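PDB 3NFT: translocator protein BipD from Burkholderia pseudomallei, which is required for invasion of epithelial cells and survival within host cells, and probably regulates secretion of the effectors BipB and BipC at the type III needle tip. Local coordinates for residues R58-I63 with K160-I165; R93-R98 with N281-L286; L147-Q152 with H190-Q195. All blocks are in the same frame, centred on the assembly; numbering follows the deposited sequence.

Contact 1 (R58-I63 with K160-I165); sequences RLPDRI and KLQDYI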
loop_
_atom_site.group_PDB
_atom_site.type_symbol
_atom_site.label_atom_id
_atom_site.label_comp_id
_atom_site.label_asym_id
_atom_site.label_seq_id
_atom_site.Cartn_x
_atom_site.Cartn_y
_atom_site.Cartn_z
ATOM N N ARG A 58 -34.114 -20.125 -28.011
ATOM C CA ARG A 58 -34.104 -20.800 -29.291
ATOM C C ARG A 58 -35.089 -20.204 -30.228
ATOM O O ARG A 58 -36.213 -19.900 -29.835
ATOM C CB ARG A 58 -34.502 -22.253 -29.107
ATOM C CG ARG A 58 -33.465 -22.990 -28.453
ATOM C CD ARG A 58 -33.729 -24.386 -28.614
ATOM N NE ARG A 58 -32.654 -25.167 -28.072
ATOM C CZ ARG A 58 -32.680 -26.495 -28.105
ATOM N NH1 ARG A 58 -33.688 -27.109 -28.719
ATOM N NH2 ARG A 58 -31.670 -27.175 -27.611
ATOM N N LEU A 59 -34.663 -20.041 -31.482
ATOM C CA LEU A 59 -35.569 -19.582 -32.509
ATOM C C LEU A 59 -36.516 -20.700 -32.941
ATOM O O LEU A 59 -36.237 -21.878 -32.716
ATOM C CB LEU A 59 -34.783 -19.050 -33.729
ATOM C CG LEU A 59 -33.882 -17.838 -33.463
ATOM C CD1 LEU A 59 -33.397 -17.197 -34.770
ATOM C CD2 LEU A 59 -34.467 -16.766 -32.599
ATOM N N PRO A 60 -37.642 -20.344 -33.583
ATOM C CA PRO A 60 -38.503 -21.358 -34.164
ATOM C C PRO A 60 -37.753 -22.235 -35.174
ATOM O O PRO A 60 -36.693 -21.853 -35.658
ATOM C CB PRO A 60 -39.607 -20.536 -34.850
ATOM C CG PRO A 60 -39.495 -19.160 -34.321
ATOM C CD PRO A 60 -38.120 -18.978 -33.858
ATOM N N ASP A 61 -38.269 -23.423 -35.446
ATOM C CA ASP A 61 -37.655 -24.303 -36.397
ATOM C C ASP A 61 -38.728 -25.211 -36.973
ATOM O O ASP A 61 -39.899 -25.134 -36.581
ATOM C CB ASP A 61 -36.523 -25.094 -35.710
ATOM C CG ASP A 61 -35.386 -25.481 -36.665
ATOM O OD1 ASP A 61 -35.573 -25.457 -37.908
ATOM O OD2 ASP A 61 -34.295 -25.829 -36.155
ATOM N N ARG A 62 -38.327 -26.023 -37.942
ATOM C CA ARG A 62 -39.156 -27.059 -38.505
ATOM C C ARG A 62 -38.309 -28.323 -38.416
ATOM O O ARG A 62 -37.273 -28.428 -39.068
ATOM C CB ARG A 62 -39.498 -26.723 -39.955
ATOM C CG ARG A 62 -40.436 -27.688 -40.632
ATOM C CD ARG A 62 -41.857 -27.218 -40.522
ATOM N NE ARG A 62 -42.209 -26.189 -41.508
ATOM C CZ ARG A 62 -43.452 -25.747 -41.681
ATOM N NH1 ARG A 62 -44.442 -26.238 -40.943
ATOM N NH2 ARG A 62 -43.720 -24.823 -42.590
ATOM N N ILE A 63 -38.743 -29.271 -37.576
ATOM C CA ILE A 63 -37.974 -30.483 -37.293
ATOM C C ILE A 63 -38.738 -31.684 -37.856
ATOM O O ILE A 63 -39.873 -31.943 -37.451
ATOM C CB ILE A 63 -37.722 -30.660 -35.767
ATOM C CG1 ILE A 63 -36.905 -31.927 -35.473
ATOM C CG2 ILE A 63 -39.031 -30.702 -34.992
ATOM C CD1 ILE A 63 -35.458 -31.860 -35.946
ATOM N N LYS A 160 -38.044 -11.033 -28.903
ATOM C CA LYS A 160 -38.963 -10.225 -29.696
ATOM C C LYS A 160 -38.955 -10.595 -31.168
ATOM O O LYS A 160 -40.008 -10.626 -31.815
ATOM C CB LYS A 160 -38.619 -8.742 -29.554
ATOM C CG LYS A 160 -38.981 -8.140 -28.243
ATOM C CD LYS A 160 -38.613 -6.661 -28.189
ATOM C CE LYS A 160 -39.452 -5.906 -27.192
ATOM N NZ LYS A 160 -39.315 -6.427 -25.806
ATOM N N LEU A 161 -37.778 -10.924 -31.703
ATOM C CA LEU A 161 -37.661 -11.167 -33.141
ATOM C C LEU A 161 -38.399 -12.401 -33.590
ATOM O O LEU A 161 -38.745 -12.543 -34.740
ATOM C CB LEU A 161 -36.202 -11.201 -33.597
ATOM C CG LEU A 161 -35.294 -12.359 -33.167
ATOM C CD1 LEU A 161 -35.541 -13.576 -34.057
ATOM C CD2 LEU A 161 -33.797 -11.943 -33.240
ATOM N N GLN A 162 -38.690 -13.298 -32.636
ATOM C CA GLN A 162 -39.392 -14.541 -32.943
ATOM C C GLN A 162 -40.819 -14.280 -33.434
ATOM O O GLN A 162 -41.411 -15.141 -34.084
ATOM C CB GLN A 162 -39.371 -15.466 -31.718
ATOM C CG GLN A 162 -37.968 -15.864 -31.370
ATOM C CD GLN A 162 -37.913 -16.870 -30.228
ATOM O OE1 GLN A 162 -38.806 -17.702 -30.085
ATOM N NE2 GLN A 162 -36.877 -16.769 -29.411
ATOM N N ASP A 163 -41.352 -13.097 -33.136
ATOM C CA ASP A 163 -42.681 -12.744 -33.627
ATOM C C ASP A 163 -42.677 -12.606 -35.143
ATOM O O ASP A 163 -43.740 -12.593 -35.781
ATOM C CB ASP A 163 -43.149 -11.415 -33.061
ATOM C CG ASP A 163 -43.598 -11.478 -31.619
ATOM O OD1 ASP A 163 -43.866 -10.405 -31.048
ATOM O OD2 ASP A 163 -43.727 -12.570 -31.061
ATOM N N TYR A 164 -41.483 -12.448 -35.709
ATOM C CA TYR A 164 -41.336 -12.212 -37.143
ATOM C C TYR A 164 -40.875 -13.435 -37.924
ATOM O O TYR A 164 -40.510 -13.342 -39.106
ATOM C CB TYR A 164 -40.414 -11.009 -37.353
ATOM C CG TYR A 164 -41.006 -9.733 -36.858
ATOM C CD1 TYR A 164 -40.442 -9.048 -35.795
ATOM C CD2 TYR A 164 -42.144 -9.201 -37.454
ATOM C CE1 TYR A 164 -41.004 -7.858 -35.319
ATOM C CE2 TYR A 164 -42.714 -8.009 -36.984
ATOM C CZ TYR A 164 -42.144 -7.353 -35.925
ATOM O OH TYR A 164 -42.693 -6.162 -35.473
ATOM N N ILE A 165 -40.891 -14.605 -37.275
ATOM C CA ILE A 165 -40.620 -15.853 -37.927
ATOM C C ILE A 165 -41.843 -16.714 -37.751
ATOM O O ILE A 165 -42.324 -16.888 -36.606
ATOM C CB ILE A 165 -39.394 -16.546 -37.294
ATOM C CG1 ILE A 165 -38.153 -15.647 -37.448
ATOM C CG2 ILE A 165 -39.209 -17.947 -37.850
ATOM C CD1 ILE A 165 -36.975 -16.073 -36.619
#

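Contact 2 (R93-R98 with N281-L286); sequences RNLLER and NLVKVL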
loop_
_atom_site.group_PDB
_atom_site.type_symbol
_atom_site.label_atom_id
_atom_site.label_comp_id
_atom_site.label_asym_id
_atom_site.label_seq_id
_atom_site.Cartn_x
_atom_site.Cartn_y
_atom_site.Cartn_z
ATOM N N ARG A 93 -17.861 -3.025 -0.139
ATOM C CA ARG A 93 -17.402 -1.684 0.249
ATOM C C ARG A 93 -17.616 -1.438 1.738
ATOM O O ARG A 93 -16.750 -0.880 2.423
ATOM C CB ARG A 93 -18.124 -0.609 -0.572
ATOM C CG ARG A 93 -17.535 0.792 -0.344
ATOM C CD ARG A 93 -18.116 1.864 -1.268
ATOM N NE ARG A 93 -17.450 3.165 -1.061
ATOM C CZ ARG A 93 -16.493 3.693 -1.831
ATOM N NH1 ARG A 93 -16.036 3.072 -2.916
ATOM N NH2 ARG A 93 -15.991 4.887 -1.517
ATOM N N ASN A 94 -18.783 -1.841 2.234
ATOM C CA ASN A 94 -19.109 -1.663 3.656
ATOM C C ASN A 94 -18.093 -2.390 4.538
ATOM O O ASN A 94 -17.639 -1.844 5.548
ATOM C CB ASN A 94 -20.513 -2.177 3.971
ATOM C CG ASN A 94 -21.634 -1.259 3.478
ATOM O OD1 ASN A 94 -22.799 -1.668 3.476
ATOM N ND2 ASN A 94 -21.304 -0.040 3.069
ATOM N N LEU A 95 -17.727 -3.611 4.160
ATOM C CA LEU A 95 -16.768 -4.378 4.948
ATOM C C LEU A 95 -15.387 -3.700 4.922
ATOM O O LEU A 95 -14.705 -3.608 5.923
ATOM C CB LEU A 95 -16.696 -5.827 4.458
ATOM C CG LEU A 95 -15.698 -6.773 5.145
ATOM C CD1 LEU A 95 -15.795 -6.714 6.671
ATOM C CD2 LEU A 95 -15.881 -8.215 4.658
ATOM N N LEU A 96 -14.959 -3.248 3.756
ATOM C CA LEU A 96 -13.693 -2.501 3.685
ATOM C C LEU A 96 -13.716 -1.243 4.554
ATOM O O LEU A 96 -12.743 -0.933 5.229
ATOM C CB LEU A 96 -13.342 -2.154 2.229
ATOM C CG LEU A 96 -12.931 -3.323 1.334
ATOM C CD1 LEU A 96 -12.543 -2.846 -0.073
ATOM C CD2 LEU A 96 -11.802 -4.134 1.906
ATOM N N GLU A 97 -14.828 -0.532 4.540
ATOM C CA GLU A 97 -14.967 0.680 5.362
ATOM C C GLU A 97 -14.819 0.351 6.852
ATOM O O GLU A 97 -14.177 1.099 7.600
ATOM C CB GLU A 97 -16.298 1.379 5.063
ATOM C CG GLU A 97 -16.285 2.075 3.706
ATOM C CD GLU A 97 -17.631 2.668 3.294
ATOM O OE1 GLU A 97 -18.633 2.500 4.026
ATOM O OE2 GLU A 97 -17.683 3.318 2.226
ATOM N N ARG A 98 -15.393 -0.776 7.283
ATOM C CA ARG A 98 -15.259 -1.203 8.687
ATOM C C ARG A 98 -13.828 -1.560 9.033
ATOM O O ARG A 98 -13.348 -1.213 10.106
ATOM C CB ARG A 98 -16.188 -2.380 9.002
ATOM C CG ARG A 98 -17.643 -2.013 8.829
ATOM C CD ARG A 98 -18.603 -2.948 9.548
ATOM N NE ARG A 98 -18.593 -4.321 9.053
ATOM C CZ ARG A 98 -19.239 -4.759 7.964
ATOM N NH1 ARG A 98 -19.947 -3.940 7.186
ATOM N NH2 ARG A 98 -19.165 -6.035 7.636
ATOM N N ASN A 281 -9.672 -12.670 -0.420
ATOM C CA ASN A 281 -8.274 -12.748 0.006
ATOM C C ASN A 281 -7.776 -11.450 0.613
ATOM O O ASN A 281 -7.063 -11.458 1.618
ATOM C CB ASN A 281 -7.374 -13.114 -1.162
ATOM C CG ASN A 281 -7.515 -14.552 -1.588
ATOM O OD1 ASN A 281 -8.056 -15.384 -0.857
ATOM N ND2 ASN A 281 -7.023 -14.858 -2.782
ATOM N N LEU A 282 -8.159 -10.326 0.020
ATOM C CA LEU A 282 -7.841 -9.007 0.581
ATOM C C LEU A 282 -8.357 -8.842 2.008
ATOM O O LEU A 282 -7.626 -8.400 2.895
ATOM C CB LEU A 282 -8.370 -7.883 -0.311
ATOM C CG LEU A 282 -8.259 -6.426 0.169
ATOM C CD1 LEU A 282 -6.786 -5.998 0.370
ATOM C CD2 LEU A 282 -8.986 -5.465 -0.804
ATOM N N VAL A 283 -9.601 -9.229 2.227
ATOM C CA VAL A 283 -10.178 -9.141 3.559
ATOM C C VAL A 283 -9.424 -10.049 4.528
ATOM O O VAL A 283 -9.161 -9.657 5.664
ATOM C CB VAL A 283 -11.675 -9.493 3.561
ATOM C CG1 VAL A 283 -12.185 -9.663 5.024
ATOM C CG2 VAL A 283 -12.428 -8.445 2.813
ATOM N N LYS A 284 -9.101 -11.273 4.093
ATOM C CA LYS A 284 -8.352 -12.206 4.954
ATOM C C LYS A 284 -6.963 -11.658 5.305
ATOM O O LYS A 284 -6.504 -11.765 6.442
ATOM C CB LYS A 284 -8.255 -13.578 4.289
ATOM C CG LYS A 284 -9.587 -14.336 4.256
ATOM C CD LYS A 284 -9.536 -15.577 3.393
ATOM C CE LYS A 284 -10.929 -16.196 3.253
ATOM N NZ LYS A 284 -10.896 -17.522 2.570
ATOM N N VAL A 285 -6.307 -11.028 4.331
ATOM C CA VAL A 285 -5.023 -10.369 4.568
ATOM C C VAL A 285 -5.146 -9.205 5.554
ATOM O O VAL A 285 -4.384 -9.097 6.510
ATOM C CB VAL A 285 -4.367 -9.894 3.241
ATOM C CG1 VAL A 285 -3.199 -8.958 3.520
ATOM C CG2 VAL A 285 -3.911 -11.112 2.464
ATOM N N LEU A 286 -6.125 -8.345 5.341
ATOM C CA LEU A 286 -6.321 -7.185 6.195
ATOM C C LEU A 286 -6.698 -7.586 7.626
ATOM O O LEU A 286 -6.212 -6.983 8.580
ATOM C CB LEU A 286 -7.400 -6.272 5.618
ATOM C CG LEU A 286 -7.095 -5.491 4.336
ATOM C CD1 LEU A 286 -8.403 -4.830 3.825
ATOM C CD2 LEU A 286 -6.022 -4.457 4.574
#

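Contact 3 (L147-Q152 with H190-Q195); sequences LTKYFQ and HLPTMQ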
loop_
_atom_site.group_PDB
_atom_site.type_symbol
_atom_site.label_atom_id
_atom_site.label_comp_id
_atom_site.label_asym_id
_atom_site.label_seq_id
_atom_site.Cartn_x
_atom_site.Cartn_y
_atom_site.Cartn_z
ATOM N N LEU A 147 -22.371 -4.859 -18.865
ATOM C CA LEU A 147 -22.318 -6.016 -19.739
ATOM C C LEU A 147 -23.554 -6.901 -19.552
ATOM O O LEU A 147 -24.031 -7.501 -20.503
ATOM C CB LEU A 147 -21.016 -6.783 -19.566
ATOM C CG LEU A 147 -19.847 -6.316 -20.463
ATOM C CD1 LEU A 147 -20.042 -6.688 -21.922
ATOM C CD2 LEU A 147 -19.593 -4.803 -20.371
ATOM N N THR A 148 -24.064 -6.983 -18.329
ATOM C CA THR A 148 -25.252 -7.790 -18.109
ATOM C C THR A 148 -26.482 -7.114 -18.715
ATOM O O THR A 148 -27.371 -7.775 -19.237
ATOM C CB THR A 148 -25.457 -8.117 -16.614
ATOM O OG1 THR A 148 -24.276 -8.786 -16.122
ATOM C CG2 THR A 148 -26.686 -9.006 -16.406
ATOM N N LYS A 149 -26.535 -5.783 -18.654
ATOM C CA LYS A 149 -27.595 -5.084 -19.359
ATOM C C LYS A 149 -27.561 -5.330 -20.864
ATOM O O LYS A 149 -28.596 -5.555 -21.512
ATOM C CB LYS A 149 -27.503 -3.592 -19.056
ATOM C CG LYS A 149 -28.505 -2.788 -19.802
ATOM C CD LYS A 149 -29.938 -3.030 -19.406
ATOM C CE LYS A 149 -30.799 -1.844 -19.874
ATOM N NZ LYS A 149 -32.231 -2.160 -19.916
ATOM N N TYR A 150 -26.369 -5.270 -21.443
ATOM C CA TYR A 150 -26.172 -5.646 -22.840
ATOM C C TYR A 150 -26.673 -7.049 -23.139
ATOM O O TYR A 150 -27.420 -7.288 -24.073
ATOM C CB TYR A 150 -24.705 -5.533 -23.178
ATOM C CG TYR A 150 -24.187 -6.323 -24.369
ATOM C CD1 TYR A 150 -24.650 -6.091 -25.669
ATOM C CD2 TYR A 150 -23.181 -7.249 -24.214
ATOM C CE1 TYR A 150 -24.134 -6.775 -26.734
ATOM C CE2 TYR A 150 -22.657 -7.951 -25.286
ATOM C CZ TYR A 150 -23.137 -7.712 -26.556
ATOM O OH TYR A 150 -22.596 -8.384 -27.623
ATOM N N PHE A 151 -26.243 -7.980 -22.287
ATOM C CA PHE A 151 -26.569 -9.405 -22.426
ATOM C C PHE A 151 -28.086 -9.571 -22.396
ATOM O O PHE A 151 -28.641 -10.288 -23.210
ATOM C CB PHE A 151 -25.867 -10.141 -21.283
ATOM C CG PHE A 151 -25.769 -11.642 -21.417
ATOM C CD1 PHE A 151 -25.375 -12.257 -22.593
ATOM C CD2 PHE A 151 -25.968 -12.433 -20.273
ATOM C CE1 PHE A 151 -25.204 -13.640 -22.669
ATOM C CE2 PHE A 151 -25.778 -13.801 -20.334
ATOM C CZ PHE A 151 -25.409 -14.407 -21.524
ATOM N N GLN A 152 -28.731 -8.863 -21.455
ATOM C CA GLN A 152 -30.167 -8.806 -21.317
ATOM C C GLN A 152 -30.845 -8.264 -22.548
ATOM O O GLN A 152 -31.852 -8.796 -23.001
ATOM C CB GLN A 152 -30.561 -8.007 -20.066
ATOM C CG GLN A 152 -32.034 -7.957 -19.710
ATOM C CD GLN A 152 -32.262 -7.263 -18.365
ATOM O OE1 GLN A 152 -31.346 -6.666 -17.798
ATOM N NE2 GLN A 152 -33.456 -7.359 -17.833
ATOM N N HIS A 190 -28.336 1.630 -28.574
ATOM C CA HIS A 190 -28.487 1.959 -27.172
ATOM C C HIS A 190 -27.603 1.136 -26.258
ATOM O O HIS A 190 -27.881 0.997 -25.062
ATOM C CB HIS A 190 -29.955 1.864 -26.796
ATOM C CG HIS A 190 -30.817 2.820 -27.564
ATOM N ND1 HIS A 190 -30.969 4.142 -27.196
ATOM C CD2 HIS A 190 -31.561 2.653 -28.681
ATOM C CE1 HIS A 190 -31.777 4.745 -28.053
ATOM N NE2 HIS A 190 -32.152 3.865 -28.962
ATOM N N LEU A 191 -26.491 0.652 -26.797
ATOM C CA LEU A 191 -25.561 -0.108 -25.976
ATOM C C LEU A 191 -25.091 0.716 -24.774
ATOM O O LEU A 191 -24.776 1.910 -24.897
ATOM C CB LEU A 191 -24.360 -0.590 -26.791
ATOM C CG LEU A 191 -24.688 -1.675 -27.818
ATOM C CD1 LEU A 191 -23.499 -1.905 -28.757
ATOM C CD2 LEU A 191 -25.126 -2.987 -27.128
ATOM N N PRO A 192 -25.056 0.098 -23.584
ATOM C CA PRO A 192 -24.584 0.776 -22.380
ATOM C C PRO A 192 -23.138 1.199 -22.497
ATOM O O PRO A 192 -22.352 0.535 -23.145
ATOM C CB PRO A 192 -24.699 -0.304 -21.290
ATOM C CG PRO A 192 -25.329 -1.409 -21.876
ATOM C CD PRO A 192 -25.360 -1.314 -23.349
ATOM N N THR A 193 -22.792 2.319 -21.891
ATOM C CA THR A 193 -21.397 2.694 -21.738
ATOM C C THR A 193 -21.095 2.758 -20.252
ATOM O O THR A 193 -21.998 2.918 -19.429
ATOM C CB THR A 193 -21.100 4.034 -22.414
ATOM O OG1 THR A 193 -21.806 5.059 -21.724
ATOM C CG2 THR A 193 -21.520 3.993 -23.855
ATOM N N MET A 194 -19.831 2.585 -19.903
ATOM C CA MET A 194 -19.432 2.525 -18.520
ATOM C C MET A 194 -18.224 3.426 -18.335
ATOM O O MET A 194 -17.424 3.582 -19.241
ATOM C CB MET A 194 -19.088 1.082 -18.166
ATOM C CG MET A 194 -20.286 0.109 -18.232
ATOM S SD MET A 194 -19.888 -1.464 -19.034
ATOM C CE MET A 194 -20.045 -1.003 -20.746
ATOM N N GLN A 195 -18.121 4.030 -17.163
ATOM C CA GLN A 195 -16.994 4.886 -16.846
ATOM C C GLN A 195 -16.206 4.206 -15.749
ATOM O O GLN A 195 -16.742 3.925 -14.683
ATOM C CB GLN A 195 -17.483 6.256 -16.371
ATOM C CG GLN A 195 -16.384 7.158 -15.871
ATOM C CD GLN A 195 -15.419 7.548 -16.964
ATOM O OE1 GLN A 195 -15.827 8.096 -17.992
ATOM N NE2 GLN A 195 -14.132 7.258 -16.756
#

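Contact 1 (R58-I63 with K160-I165)
The backbones of Leu-59 and Gln-162 come within 6.3 Å, CA to CA, where the loop leading into strand 61-63 passes the short 3-10 turn, residues 161-163, that follows helix 121-160. Leu-161, the methylene part of Gln-162 and Ile-165 receive Leu-59 and Pro-60. The two methyls of Leu-59 divide the work: CD2 rests on Leu-161 CD1 at 3.7 Å and on the CG methylene of Gln-162 at 3.8 Å, while CD1 reaches Ile-165 CD1 more loosely, at 4.2 Å. Leu-59 crosses both Leu-161 and Ile-165 at about a right angle. Pro-60 faces the other segment with its ring; its CG packs against Ile-165 CG2 at 3.7 Å, and its CD lies 4.0 Å from Gln-162 CG. Gln-162 is extended beyond CG, and its amide ends near the Arg-58 carbonyl. The separation of Gln-162 NE2 from Arg-58 O is 3.2 Å, but the angle is too poor for a hydrogen bond. Instead NE2 donates to the carbonyls of Met-158 and Arg-71, which hold the amide, while the CG methylene packs on Leu-59 and Pro-60. The contact between the two segments is thus carried by carbon-carbon packing, joining the N-terminal region to the end of a helix predicted to form coiled coil. Around it, Tyr-247, Trp-250 and Asn-251 of helix 244-295 touch Leu-59, and Ile-180 of helix 177-189 meets Leu-161. Phe-67 of strand 66-68, the hairpin partner of 61-63, touches Pro-60, while Ile-165 opens strand 165-168, an outer strand of a three-stranded antiparallel sheet.

Contact 2 (R93-R98 with N281-L286)
Leu-95 and Leu-96 of helix 76-103 meet Leu-282, Val-283 and Leu-286 of helix 244-295 through methyl groups alone. CD2 of Leu-95 lies over both branches of Val-283, 3.9 Å from CG2 and 4.0 Å from CG1. CD2 of Leu-96 is the shared point of the other half: it meets Leu-286 CD1 at 4.0 Å and Leu-282 CD2 at 4.1 Å. In each of these pairs the side chains cross at about a right angle. Leu-95 has CG anti to the backbone N (178°) and Leu-96 has it anti to the carbonyl carbon (-70°), and each sends CD2 to the other helix. The helix axes run nearly parallel, 14° apart, and approach to 11.2 Å, a wide spacing bridged by the side-chain ends. Farther out, Leu-33 of helix 30-35 touches Leu-95 and Val-283, while Ile-137, Val-129 and Ile-130 of helix 121-160 pack on Leu-96, Leu-282 and Leu-286 respectively. Leu-282 also packs on Ile-122 of the second subunit. Away from the contact, on helix 76-103 itself, a salt bridge that includes a weak hydrogen bond links Arg-93 to Glu-97. All five touching residues are buried, and their chemistry implies that these two segments are joined by the hydrophobic effect and van der Waals contact, not by directional bonds.

Contact 3 (L147-Q152 with H190-Q195)
Tyr-150 and Leu-191 lie side by side and point the same way, where helix 121-160, one of the long bundle helices and predicted coiled coil, meets the loop entering strand 193-195 of a small three-stranded antiparallel sheet. CD2 of Leu-191 approaches the tyrosine ring obliquely, 3.5 Å from Tyr-150 CD1 and 3.9 Å from CE1. Pro-192, next in the chain, turns its ring toward the helix. Its CG comes 4.0 Å from the CG of Lys-149 and equally near the backbone N of Tyr-150, the lysine and proline side chains crossing obliquely. Only CB and CG of Lys-149 take part; chi2 (67°) bends CD aside, and the end of the chain leads away from the loop. The third pairing differs in direction: Met-194 and Leu-147 cross at about a right angle. The thioether chain of Met-194 is bent at both chi2 and chi3, and presents its sulphur and terminal methyl to one leucine branch. Ile-223 of strand 220-223 touches both Tyr-150 and Pro-192, and a backbone hydrogen bond between Met-194 and Val-221 ties the loop's strand to that same neighbour. From the bundle, Leu-268 and Ile-261 of helix 244-295 back Leu-147 and Tyr-150. The contact thus sets the small sheet against helix 121-160. At Met-194, SD stands 3.6 Å and CE 3.8 Å from Leu-147 CD2.

The three contacts are spread along the elongated helical bundle without touching. Contacts 1 and 2 are the farthest apart, their centres 48 Å from each other on opposite sides of the chain's centre; contact 3 lies between, its centre about 25 Å from that of contact 1 and 28 Å from that of contact 2. Helix 121-160 is the common thread: it carries residues 147-152, ends at the turn of contact 1, and packs on some of the side chains of contact 2. Helix 244-295 likewise supplies one side of contact 2 and touches side chains of the other two. Of the three, contact 2 alone reaches the second subunit.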